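Local coordinates for protein salicylate 5-hydroxylase, large oxygenase component (Ralstonia sp., PDB 7C8Z) that hydroxylates salicylate at carbon 5 to give gentisate, as the oxygenase component that carries a [2Fe-2S] cluster and a mononuclear iron, at residues V146-R149 with R150-Q154; F186-D190 with H191-P195; E198-P202 with T203-Y207; R210-G214 with R215-I219; G418-H422 with M423-T427. One frame throughout, in Å; residues are numbered along the deposited sequence.

Interaction 1: V146-R149 with R150-Q154; sequences VPFR and RGVKQ
Phe148 O accepts a hydrogen bond from Gly151 N at 3.0 Å (N-H···O angle 146°), closing a type I beta turn on the surface of the Rieske domain. The donor stands well above the carbonyl plane, not on a lone pair. A type II turn from Val146 to Arg149 precedes it, closed by Arg149 N on Val146 O; together the two turns lead the chain into the short strand 152-153.

Past the turn, Val152 sets its CG2 beside the ring of Phe148, CD1 being the nearest ring atom at 3.4 Å, and the two side chains run alongside each other in the same direction. Placing CG of Phe148 anti to its carbonyl carbon (chi1 -39°) swings the ring to this side. Both residues also pack on a second subunit, Phe148 on its Tyr242 and Val152 on its Val424, and the Phe148 side chain is about 7 Å from that of the probable cluster ligand His133.

Arg149 and Arg150 likewise run side by side, guanidinium planes 80° apart. The like charges are close: Arg149 NH1, at the edge of the Arg150 guanidinium, lies 3.8 Å from Arg150 NH2, which sits over one face of the Arg149 guanidinium.

Interaction 2: F186-D190 with H191-P195; sequences FASFD and HDVEP
Asp190 and Asp192 meet in an Asx turn at the end of strand 184-188, which belongs to the seven-stranded antiparallel sheet of the Rieske region. Asp192 N donates to Asp190 OD1 at 3.0 Å with an N-H···O angle of 142°, and approaches from 53° out of the carboxylate plane. The carboxylate reaches forward because CG of Asp190 is anti to the backbone N (chi1 -167°). The second acid is close as well, Asp192 OD2 being 4.1 Å from Asp190 OD1, a pairing of like charges that the backbone N-H may partly offset.

On the inner side of the turn, Val193 folds back toward the strand. Its CG1 lies 3.9 Å from Ser188 OG and also touches Asp190 O. Ser188 OG is itself 2.9 Å from Asp190 O.

His191 turns the other way and lays CD2 of its imidazole near Phe189 O.

A further shell fixes these groups. Asn66 N is hydrogen-bonded to the other carboxylate oxygen of Asp190, OD2, and His191 NE2 is hydrogen-bonded to Lys175 O on the neighbouring strand. Trp68 packs on both Ser188 and Val193, while Phe189, pointing away from the turn, makes a cation-pi contact with Arg91. Beyond the turn the chain runs to Pro195, the N-cap of helix 196-211, and just before it Glu194 O accepts from Trp68 NE1.

Interaction 3: E198-P202 with T203-Y207; sequences EFLGP and TILHY
Leu200 reaches across a kink in helix 196-211 to touch Ile204 and Leu205. The break lies at Gly201-Pro202: Gly201 leaves helical geometry with a positive phi, and Pro202 N has no hydrogen to give to the turn before. The short helical segments on the two sides make an angle of 78°, their axes 6.0 Å apart at the closest.

At its root, CB of Leu200 lies 4.2 Å from Leu205 CB and equally near Leu205 N. With CG anti to the carbonyl carbon (chi1 -72°), the side chain is turned toward the next turn of helix, so that CD1 faces Leu205 and CD2 faces Ile204. CD1, extended away from CA, meets Leu205 CD1 at 3.8 Å, the two leucines crossing at about a right angle. CD2 goes instead to Ile204, whose CG2 is 4.2 Å away. Leu200 O lies 3.5 Å from Ile204 CB.

Regular helical bonding resumes directly after the kink. Gly201 O takes Leu205 N at 2.9 Å and Pro202 O takes His206 N at 3.0 Å.

Leu200 and Ile204 both pack against His273 and onto strand 321-326, so this face of the helix is pressed against the sheet of the catalytic domain. Tyr207 sits on the same strand and bonds through OH to Lys266 NZ, while CD2 of His206 stands over the centre of the Tyr207 ring, 3.5 Å above its plane.

Interaction 4: R210-G214 with R215-I219; sequences RVFNG and RKLKI
From the C-terminal end of helix 196-211 the chain leaves helical geometry at Phe212, bends through Asn213 and the positive phi of Gly214 (101°), and straightens beyond Arg215 into strand 217-227. Asn213 OD1 holds this bend together by taking two N-H groups of one residue: Arg215 N at 3.1 Å and Arg215 NE at 2.7 Å, both nearly straight. The first bond spans two residues and makes an Asx turn. For the second, OD1 lies in the guanidinium plane at its edge, whereas the amide and guanidinium planes are turned 57° against each other. A bend at chi3 (-77°) brings NE of Arg215 back over the turn. Farther out, the guanidinium makes cation-pi contacts with Trp315 and Phe361.

A water may weakly bridge Gly214 N and Arg215 O, though its approach to the latter is too short to be certain.

The apolar side of the connection is formed by Phe212 and Leu217, which cross at about a right angle. Leu217 CD1 meets the edge of the phenyl ring, 4.0 Å from Phe212 CD1, while Val211 CG1 lies over the centre of one ring face. Phe212 also packs on Ile332, and Leu217 on Phe359 and Phe361. The arrangement is a tight helix-to-strand connection built on an Asx turn, feeding the sheet strand outermost within this chain in the Bet v1-like catalytic domain of ring-hydroxylating oxygenases.

Interaction 5: G418-H422 with M423-T427; sequences GDTDH and MVTET
Gly418 and Thr427 close the base of a loop that leads into helix 427-440 of the catalytic domain and includes an inverse gamma turn centred on Val424.

Hydrogen bonds set its shape. Gly418 N donates to Thr427 OG1 at 2.9 Å (159°), and the same hydroxyl also bonds Glu416 O, so it ties together two points of the incoming arm of the loop, Gly418 N and Glu416 O. At the far end, Val424 N donates to His422 ND1 at 3.1 Å, tilted 29° from the imidazole plane; ND1 therefore acts as acceptor. The ring comes within range because CG of His422 lies between the backbone N and the carbonyl carbon (chi1 57°). Thr420 OG1 donates to His422 O at 2.9 Å. Weak bonds from Thr425 N to Met423 O and from Thr427 N to Thr425 OG1 complete the gamma turn and an ST turn.

Apolar contacts fill the middle. The Thr420 methyl meets those of Thr425 and Thr427 tip to tip, CG2 to CG2 at 3.9 Å in both cases, and all three residues rest on Leu265.

Two residues of the loop also meet a third subunit: Glu426, the N-cap, forms a salt bridge with its Arg113, and His422 packs on its Gly160. Within the loop, Thr420 OG1 stands over one face of the His422 ring, toward its rim and 4.2 Å above the plane.

How the interactions relate
The five interactions follow one another along the chain without overlap. Interaction 1 lies at one end of the molecule in the Rieske domain, its centre about 66 Å from that of interaction 5 in the catalytic domain. Interactions 2, 3 and 4 trace the passage between domains: strand 184-188 leads through interaction 2 to helix 196-211, which carries interaction 3 and ends in interaction 4. Glu194 OE2 touches Phe199 CD1 at 3.7 Å, joining interactions 2 and 3. Although interactions 1 and 5 are far apart within one chain, the two regions meet across a subunit interface, consistent with electron transfer from the Rieske cluster to an adjacent subunit's iron.

Interaction 1: V146-R149 with R150-Q154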
# COMPACT_ATOMS: atom_id res chain seq x y z
N VAL A 146 -38.54 -6.27 -9.52
CA VAL A 146 -37.86 -5.14 -10.15
C VAL A 146 -38.72 -3.90 -9.90
O VAL A 146 -39.82 -3.80 -10.46
CB VAL A 146 -37.64 -5.38 -11.65
CG1 VAL A 146 -37.18 -4.10 -12.34
CG2 VAL A 146 -36.64 -6.49 -11.87
N PRO A 147 -38.28 -2.97 -9.06
CA PRO A 147 -39.08 -1.77 -8.82
C PRO A 147 -39.32 -1.00 -10.12
O PRO A 147 -38.41 -0.80 -10.92
CB PRO A 147 -38.22 -0.96 -7.84
CG PRO A 147 -37.31 -1.97 -7.19
CD PRO A 147 -37.08 -3.04 -8.21
N PHE A 148 -40.57 -0.60 -10.33
CA PHE A 148 -41.01 0.19 -11.48
C PHE A 148 -40.85 -0.55 -12.80
O PHE A 148 -40.86 0.09 -13.86
CB PHE A 148 -40.28 1.54 -11.59
CG PHE A 148 -40.05 2.23 -10.28
CD1 PHE A 148 -41.01 2.25 -9.29
CD2 PHE A 148 -38.85 2.90 -10.05
CE1 PHE A 148 -40.79 2.91 -8.09
CE2 PHE A 148 -38.62 3.56 -8.85
CZ PHE A 148 -39.60 3.56 -7.87
N ARG A 149 -40.72 -1.88 -12.75
CA ARG A 149 -40.65 -2.69 -13.97
C ARG A 149 -41.80 -2.35 -14.89
O ARG A 149 -41.63 -2.14 -16.10
CB ARG A 149 -40.75 -4.18 -13.58
CG ARG A 149 -40.49 -5.18 -14.70
CD ARG A 149 -41.73 -5.49 -15.52
NE ARG A 149 -41.70 -6.83 -16.10
CZ ARG A 149 -42.25 -7.90 -15.55
NH1 ARG A 149 -42.89 -7.82 -14.39
NH2 ARG A 149 -42.18 -9.07 -16.18
N ARG A 150 -42.99 -2.29 -14.30
CA ARG A 150 -44.23 -1.97 -15.00
C ARG A 150 -44.57 -0.51 -15.10
O ARG A 150 -45.63 -0.18 -15.66
CB ARG A 150 -45.39 -2.73 -14.35
CG ARG A 150 -46.47 -3.17 -15.33
CD ARG A 150 -45.90 -3.91 -16.52
NE ARG A 150 -45.65 -5.32 -16.24
CZ ARG A 150 -46.35 -6.32 -16.75
NH1 ARG A 150 -47.36 -6.08 -17.57
NH2 ARG A 150 -46.05 -7.57 -16.43
N GLY A 151 -43.72 0.37 -14.58
CA GLY A 151 -43.90 1.80 -14.71
C GLY A 151 -44.49 2.43 -13.47
O GLY A 151 -44.77 1.76 -12.47
N VAL A 152 -44.63 3.76 -13.49
CA VAL A 152 -45.24 4.47 -12.37
C VAL A 152 -46.27 5.43 -12.96
O VAL A 152 -45.90 6.37 -13.67
CB VAL A 152 -44.22 5.25 -11.51
CG1 VAL A 152 -44.95 6.05 -10.42
CG2 VAL A 152 -43.22 4.31 -10.88
N LYS A 153 -47.55 5.19 -12.67
CA LYS A 153 -48.60 6.12 -13.07
C LYS A 153 -48.60 7.28 -12.08
O LYS A 153 -48.81 7.07 -10.88
CB LYS A 153 -49.95 5.42 -13.10
CG LYS A 153 -51.11 6.29 -13.60
CD LYS A 153 -52.23 5.44 -14.19
CE LYS A 153 -53.61 5.96 -13.82
NZ LYS A 153 -54.68 5.43 -14.72
N GLN A 154 -48.34 8.50 -12.56
CA GLN A 154 -48.27 9.57 -11.58
C GLN A 154 -49.53 10.43 -11.55
O GLN A 154 -50.33 10.30 -10.61
CB GLN A 154 -47.05 10.45 -11.85
CG GLN A 154 -45.73 9.90 -11.29
CD GLN A 154 -44.73 9.52 -12.38
OE1 GLN A 154 -45.11 9.19 -13.51
NE2 GLN A 154 -43.44 9.59 -12.06

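Interaction 2: F186-D190 with H191-P195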
# COMPACT_ATOMS: atom_id res chain seq x y z
N PHE A 186 -18.83 -28.42 -3.03
CA PHE A 186 -18.16 -27.90 -4.21
C PHE A 186 -19.21 -27.32 -5.15
O PHE A 186 -20.40 -27.63 -5.06
CB PHE A 186 -17.38 -29.01 -4.94
CG PHE A 186 -16.17 -29.48 -4.21
CD1 PHE A 186 -16.28 -30.16 -3.01
CD2 PHE A 186 -14.90 -29.26 -4.72
CE1 PHE A 186 -15.17 -30.59 -2.33
CE2 PHE A 186 -13.78 -29.69 -4.05
CZ PHE A 186 -13.91 -30.36 -2.85
N ALA A 187 -18.74 -26.50 -6.08
CA ALA A 187 -19.63 -25.89 -7.06
C ALA A 187 -18.88 -25.73 -8.37
O ALA A 187 -17.66 -25.91 -8.44
CB ALA A 187 -20.17 -24.54 -6.56
N SER A 188 -19.63 -25.39 -9.41
CA SER A 188 -19.02 -25.23 -10.72
C SER A 188 -19.88 -24.32 -11.59
O SER A 188 -21.11 -24.47 -11.62
CB SER A 188 -18.83 -26.59 -11.41
OG SER A 188 -18.38 -26.44 -12.74
N PHE A 189 -19.23 -23.39 -12.29
CA PHE A 189 -19.94 -22.60 -13.28
C PHE A 189 -20.34 -23.47 -14.46
O PHE A 189 -21.46 -23.35 -14.99
CB PHE A 189 -19.07 -21.44 -13.77
CG PHE A 189 -18.93 -20.32 -12.78
CD1 PHE A 189 -19.94 -19.38 -12.64
CD2 PHE A 189 -17.79 -20.19 -12.01
CE1 PHE A 189 -19.82 -18.34 -11.74
CE2 PHE A 189 -17.66 -19.15 -11.10
CZ PHE A 189 -18.68 -18.23 -10.97
N ASP A 190 -19.45 -24.36 -14.88
CA ASP A 190 -19.74 -25.29 -15.96
C ASP A 190 -20.81 -26.27 -15.50
O ASP A 190 -20.60 -27.04 -14.56
CB ASP A 190 -18.46 -26.03 -16.35
CG ASP A 190 -18.60 -26.79 -17.65
OD1 ASP A 190 -19.71 -26.78 -18.24
OD2 ASP A 190 -17.60 -27.39 -18.08
N HIS A 191 -21.96 -26.25 -16.17
CA HIS A 191 -23.04 -27.16 -15.85
C HIS A 191 -22.94 -28.48 -16.59
O HIS A 191 -23.64 -29.43 -16.23
CB HIS A 191 -24.39 -26.49 -16.12
CG HIS A 191 -24.80 -25.54 -15.04
ND1 HIS A 191 -25.53 -25.95 -13.94
CD2 HIS A 191 -24.57 -24.22 -14.87
CE1 HIS A 191 -25.74 -24.91 -13.16
NE2 HIS A 191 -25.17 -23.85 -13.69
N ASP A 192 -22.10 -28.55 -17.62
CA ASP A 192 -21.78 -29.81 -18.29
C ASP A 192 -20.52 -30.45 -17.73
O ASP A 192 -19.78 -31.12 -18.45
CB ASP A 192 -21.64 -29.58 -19.80
CG ASP A 192 -22.80 -28.79 -20.38
OD1 ASP A 192 -23.96 -29.18 -20.14
OD2 ASP A 192 -22.55 -27.78 -21.07
N VAL A 193 -20.27 -30.24 -16.44
CA VAL A 193 -19.12 -30.83 -15.77
C VAL A 193 -19.45 -32.26 -15.39
O VAL A 193 -20.60 -32.58 -15.05
CB VAL A 193 -18.72 -29.99 -14.55
CG1 VAL A 193 -19.86 -29.94 -13.54
CG2 VAL A 193 -17.45 -30.53 -13.90
N GLU A 194 -18.46 -33.14 -15.46
CA GLU A 194 -18.55 -34.51 -15.00
C GLU A 194 -19.07 -34.53 -13.57
O GLU A 194 -18.86 -33.56 -12.83
CB GLU A 194 -17.19 -35.20 -15.09
CG GLU A 194 -16.07 -34.36 -14.49
CD GLU A 194 -14.70 -34.74 -14.99
OE1 GLU A 194 -14.38 -35.95 -14.99
OE2 GLU A 194 -13.93 -33.83 -15.39
N PRO A 195 -19.78 -35.57 -13.15
CA PRO A 195 -20.20 -35.66 -11.75
C PRO A 195 -19.01 -35.61 -10.80
O PRO A 195 -17.88 -35.94 -11.16
CB PRO A 195 -20.92 -37.01 -11.67
CG PRO A 195 -21.35 -37.29 -13.07
CD PRO A 195 -20.33 -36.66 -13.97

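Interaction 3: E198-P202 with T203-Y207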
# COMPACT_ATOMS: atom_id res chain seq x y z
N GLU A 198 -17.02 -38.90 -10.41
CA GLU A 198 -16.14 -39.15 -11.54
C GLU A 198 -15.06 -38.08 -11.66
O GLU A 198 -13.99 -38.35 -12.21
CB GLU A 198 -16.96 -39.22 -12.83
CG GLU A 198 -17.86 -40.44 -12.92
CD GLU A 198 -18.81 -40.37 -14.09
OE1 GLU A 198 -19.96 -40.86 -13.96
OE2 GLU A 198 -18.42 -39.83 -15.15
N PHE A 199 -15.33 -36.87 -11.16
CA PHE A 199 -14.30 -35.84 -11.13
C PHE A 199 -13.15 -36.26 -10.23
O PHE A 199 -11.98 -36.05 -10.57
CB PHE A 199 -14.90 -34.52 -10.66
CG PHE A 199 -13.94 -33.36 -10.68
CD1 PHE A 199 -13.46 -32.85 -11.87
CD2 PHE A 199 -13.52 -32.77 -9.49
CE1 PHE A 199 -12.58 -31.78 -11.89
CE2 PHE A 199 -12.64 -31.70 -9.51
CZ PHE A 199 -12.17 -31.21 -10.71
N LEU A 200 -13.46 -36.87 -9.08
CA LEU A 200 -12.40 -37.26 -8.16
C LEU A 200 -11.77 -38.60 -8.52
O LEU A 200 -10.59 -38.81 -8.25
CB LEU A 200 -12.94 -37.33 -6.73
CG LEU A 200 -13.25 -36.00 -6.06
CD1 LEU A 200 -13.58 -36.22 -4.60
CD2 LEU A 200 -12.09 -35.03 -6.23
N GLY A 201 -12.53 -39.51 -9.12
CA GLY A 201 -12.06 -40.85 -9.36
C GLY A 201 -12.20 -41.70 -8.11
O GLY A 201 -12.32 -41.19 -6.99
N PRO A 202 -12.17 -43.02 -8.28
CA PRO A 202 -12.44 -43.92 -7.14
C PRO A 202 -11.41 -43.81 -6.03
O PRO A 202 -11.77 -43.75 -4.85
CB PRO A 202 -12.44 -45.31 -7.79
CG PRO A 202 -12.59 -45.08 -9.25
CD PRO A 202 -11.95 -43.76 -9.54
N THR A 203 -10.12 -43.74 -6.39
CA THR A 203 -9.07 -43.80 -5.37
C THR A 203 -9.09 -42.56 -4.49
O THR A 203 -9.05 -42.66 -3.26
CB THR A 203 -7.70 -43.94 -6.04
OG1 THR A 203 -7.71 -45.03 -6.97
CG2 THR A 203 -6.62 -44.16 -4.99
N ILE A 204 -9.15 -41.38 -5.11
CA ILE A 204 -9.18 -40.14 -4.34
C ILE A 204 -10.52 -39.95 -3.64
O ILE A 204 -10.58 -39.39 -2.53
CB ILE A 204 -8.79 -38.96 -5.24
CG1 ILE A 204 -7.29 -39.03 -5.49
CG2 ILE A 204 -9.14 -37.63 -4.62
CD1 ILE A 204 -6.86 -38.44 -6.77
N LEU A 205 -11.62 -40.42 -4.24
CA LEU A 205 -12.90 -40.32 -3.53
C LEU A 205 -12.91 -41.21 -2.29
O LEU A 205 -13.60 -40.89 -1.32
CB LEU A 205 -14.07 -40.66 -4.46
CG LEU A 205 -15.42 -40.46 -3.75
CD1 LEU A 205 -16.02 -39.10 -4.10
CD2 LEU A 205 -16.40 -41.58 -4.06
N HIS A 206 -12.12 -42.30 -2.29
CA HIS A 206 -12.02 -43.09 -1.08
C HIS A 206 -11.47 -42.26 0.08
O HIS A 206 -12.00 -42.31 1.20
CB HIS A 206 -11.14 -44.31 -1.29
CG HIS A 206 -10.67 -44.92 -0.01
ND1 HIS A 206 -11.47 -45.74 0.76
CD2 HIS A 206 -9.50 -44.82 0.66
CE1 HIS A 206 -10.81 -46.13 1.83
NE2 HIS A 206 -9.61 -45.58 1.80
N TYR A 207 -10.43 -41.46 -0.16
CA TYR A 207 -9.85 -40.67 0.92
C TYR A 207 -10.71 -39.46 1.26
O TYR A 207 -10.83 -39.08 2.43
CB TYR A 207 -8.42 -40.28 0.56
CG TYR A 207 -7.54 -41.51 0.43
CD1 TYR A 207 -7.09 -42.19 1.55
CD2 TYR A 207 -7.21 -42.01 -0.82
CE1 TYR A 207 -6.31 -43.32 1.43
CE2 TYR A 207 -6.43 -43.14 -0.95
CZ TYR A 207 -5.98 -43.79 0.18
OH TYR A 207 -5.20 -44.92 0.07

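Interaction 4: R210-G214 with R215-I219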
# COMPACT_ATOMS: atom_id res chain seq x y z
N ARG A 210 -13.12 -40.78 3.34
CA ARG A 210 -12.44 -41.18 4.56
C ARG A 210 -12.43 -40.04 5.57
O ARG A 210 -12.66 -40.26 6.77
CB ARG A 210 -11.02 -41.62 4.24
CG ARG A 210 -10.17 -41.84 5.46
CD ARG A 210 -8.70 -41.84 5.11
NE ARG A 210 -7.90 -42.13 6.29
CZ ARG A 210 -7.22 -41.22 6.97
NH1 ARG A 210 -7.25 -39.95 6.58
NH2 ARG A 210 -6.52 -41.56 8.04
N VAL A 211 -12.20 -38.81 5.11
CA VAL A 211 -12.30 -37.67 6.03
C VAL A 211 -13.76 -37.29 6.25
O VAL A 211 -14.22 -37.17 7.39
CB VAL A 211 -11.47 -36.49 5.49
CG1 VAL A 211 -11.96 -35.19 6.09
CG2 VAL A 211 -10.00 -36.68 5.81
N PHE A 212 -14.51 -37.09 5.16
CA PHE A 212 -15.93 -36.75 5.23
C PHE A 212 -16.74 -38.04 5.18
O PHE A 212 -17.29 -38.43 4.14
CB PHE A 212 -16.30 -35.80 4.11
CG PHE A 212 -15.47 -34.55 4.05
CD1 PHE A 212 -15.61 -33.56 5.01
CD2 PHE A 212 -14.54 -34.37 3.04
CE1 PHE A 212 -14.85 -32.41 4.96
CE2 PHE A 212 -13.77 -33.22 2.98
CZ PHE A 212 -13.92 -32.24 3.94
N ASN A 213 -16.81 -38.72 6.32
CA ASN A 213 -17.38 -40.06 6.37
C ASN A 213 -18.87 -40.08 6.72
O ASN A 213 -19.40 -41.13 7.08
CB ASN A 213 -16.62 -40.93 7.37
CG ASN A 213 -16.85 -40.52 8.82
OD1 ASN A 213 -17.53 -39.53 9.11
ND2 ASN A 213 -16.30 -41.30 9.75
N GLY A 214 -19.55 -38.94 6.61
CA GLY A 214 -20.97 -38.87 6.87
C GLY A 214 -21.34 -38.30 8.22
O GLY A 214 -22.50 -37.92 8.41
N ARG A 215 -20.40 -38.24 9.15
CA ARG A 215 -20.66 -37.56 10.41
C ARG A 215 -20.94 -36.08 10.15
O ARG A 215 -20.45 -35.50 9.18
CB ARG A 215 -19.47 -37.69 11.36
CG ARG A 215 -19.17 -39.09 11.85
CD ARG A 215 -17.83 -39.13 12.57
NE ARG A 215 -16.72 -39.12 11.63
CZ ARG A 215 -15.43 -39.06 11.97
NH1 ARG A 215 -15.08 -38.99 13.25
NH2 ARG A 215 -14.49 -39.08 11.03
N LYS A 216 -21.74 -35.47 11.01
CA LYS A 216 -21.95 -34.03 10.93
C LYS A 216 -20.79 -33.32 11.61
O LYS A 216 -20.35 -33.71 12.69
CB LYS A 216 -23.28 -33.63 11.56
CG LYS A 216 -24.28 -33.03 10.56
CD LYS A 216 -24.10 -31.51 10.40
CE LYS A 216 -24.88 -30.95 9.20
NZ LYS A 216 -25.01 -29.46 9.23
N LEU A 217 -20.29 -32.27 10.96
CA LEU A 217 -19.10 -31.57 11.42
C LEU A 217 -19.48 -30.36 12.26
O LEU A 217 -20.57 -29.81 12.12
CB LEU A 217 -18.25 -31.12 10.23
CG LEU A 217 -18.24 -32.07 9.02
CD1 LEU A 217 -17.53 -31.44 7.84
CD2 LEU A 217 -17.60 -33.40 9.39
N LYS A 218 -18.57 -29.99 13.17
CA LYS A 218 -18.69 -28.76 13.95
C LYS A 218 -17.50 -27.88 13.61
O LYS A 218 -16.35 -28.31 13.71
CB LYS A 218 -18.75 -29.05 15.46
CG LYS A 218 -17.68 -30.00 15.98
CD LYS A 218 -17.92 -30.35 17.44
CE LYS A 218 -17.53 -29.20 18.36
NZ LYS A 218 -17.46 -29.62 19.79
N ILE A 219 -17.78 -26.65 13.19
CA ILE A 219 -16.73 -25.72 12.78
C ILE A 219 -15.96 -25.24 14.00
O ILE A 219 -16.53 -24.65 14.93
CB ILE A 219 -17.32 -24.54 11.99
CG1 ILE A 219 -18.17 -25.05 10.83
CG2 ILE A 219 -16.21 -23.64 11.48
CD1 ILE A 219 -17.41 -25.93 9.88
O HOH W 1 -18.63 -36.33 7.60

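Interaction 5: G418-H422 with M423-T427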
# COMPACT_ATOMS: atom_id res chain seq x y z
N GLY A 418 3.15 -41.61 -11.91
CA GLY A 418 2.34 -42.73 -11.45
C GLY A 418 2.38 -42.97 -9.95
O GLY A 418 3.27 -42.46 -9.26
N ASP A 419 1.43 -43.75 -9.45
CA ASP A 419 1.36 -44.06 -8.02
C ASP A 419 2.61 -44.80 -7.56
O ASP A 419 3.05 -45.76 -8.21
CB ASP A 419 0.11 -44.88 -7.71
CG ASP A 419 -1.18 -44.19 -8.13
OD1 ASP A 419 -1.11 -43.14 -8.80
OD2 ASP A 419 -2.26 -44.71 -7.79
N THR A 420 3.20 -44.35 -6.46
CA THR A 420 4.40 -44.96 -5.90
C THR A 420 4.11 -45.49 -4.50
O THR A 420 3.05 -45.23 -3.92
CB THR A 420 5.56 -43.96 -5.84
OG1 THR A 420 5.36 -43.05 -4.75
CG2 THR A 420 5.68 -43.18 -7.15
N ASP A 421 5.06 -46.26 -3.97
CA ASP A 421 4.99 -46.81 -2.63
C ASP A 421 6.00 -46.19 -1.67
O ASP A 421 6.28 -46.76 -0.61
CB ASP A 421 5.17 -48.33 -2.67
CG ASP A 421 6.51 -48.75 -3.27
OD1 ASP A 421 6.73 -48.49 -4.47
OD2 ASP A 421 7.33 -49.35 -2.54
N HIS A 422 6.55 -45.02 -2.01
CA HIS A 422 7.53 -44.30 -1.20
C HIS A 422 7.28 -42.80 -1.33
O HIS A 422 6.45 -42.38 -2.15
CB HIS A 422 8.96 -44.69 -1.61
CG HIS A 422 9.24 -44.43 -3.06
ND1 HIS A 422 9.95 -43.34 -3.49
CD2 HIS A 422 8.92 -45.14 -4.18
CE1 HIS A 422 10.05 -43.37 -4.81
NE2 HIS A 422 9.44 -44.45 -5.25
N MET A 423 8.00 -41.97 -0.56
CA MET A 423 7.75 -40.53 -0.62
C MET A 423 8.81 -39.87 -1.49
O MET A 423 8.81 -38.64 -1.65
CB MET A 423 7.94 -39.83 0.73
CG MET A 423 8.98 -40.41 1.66
SD MET A 423 9.01 -39.23 3.07
CE MET A 423 9.98 -40.27 4.22
N VAL A 424 9.72 -40.65 -2.06
CA VAL A 424 10.91 -40.03 -2.61
C VAL A 424 10.73 -39.81 -4.09
O VAL A 424 11.42 -40.41 -4.92
CB VAL A 424 12.16 -40.89 -2.33
CG1 VAL A 424 13.41 -40.04 -2.45
CG2 VAL A 424 12.06 -41.56 -0.96
N THR A 425 9.81 -38.92 -4.45
CA THR A 425 9.54 -38.70 -5.85
C THR A 425 8.81 -37.37 -6.00
O THR A 425 8.10 -36.94 -5.09
CB THR A 425 8.73 -39.85 -6.46
OG1 THR A 425 8.27 -39.48 -7.76
CG2 THR A 425 7.53 -40.19 -5.57
N GLU A 426 9.00 -36.73 -7.15
CA GLU A 426 8.24 -35.55 -7.51
C GLU A 426 7.16 -35.87 -8.55
O GLU A 426 6.77 -35.00 -9.33
CB GLU A 426 9.18 -34.45 -8.01
CG GLU A 426 10.13 -33.96 -6.94
CD GLU A 426 11.04 -32.85 -7.41
OE1 GLU A 426 10.72 -31.67 -7.15
OE2 GLU A 426 12.08 -33.15 -8.03
N THR A 427 6.66 -37.11 -8.53
CA THR A 427 5.77 -37.56 -9.59
C THR A 427 4.43 -36.85 -9.56
O THR A 427 3.79 -36.69 -10.61
CB THR A 427 5.57 -39.08 -9.50
OG1 THR A 427 4.69 -39.52 -10.54
CG2 THR A 427 5.00 -39.46 -8.15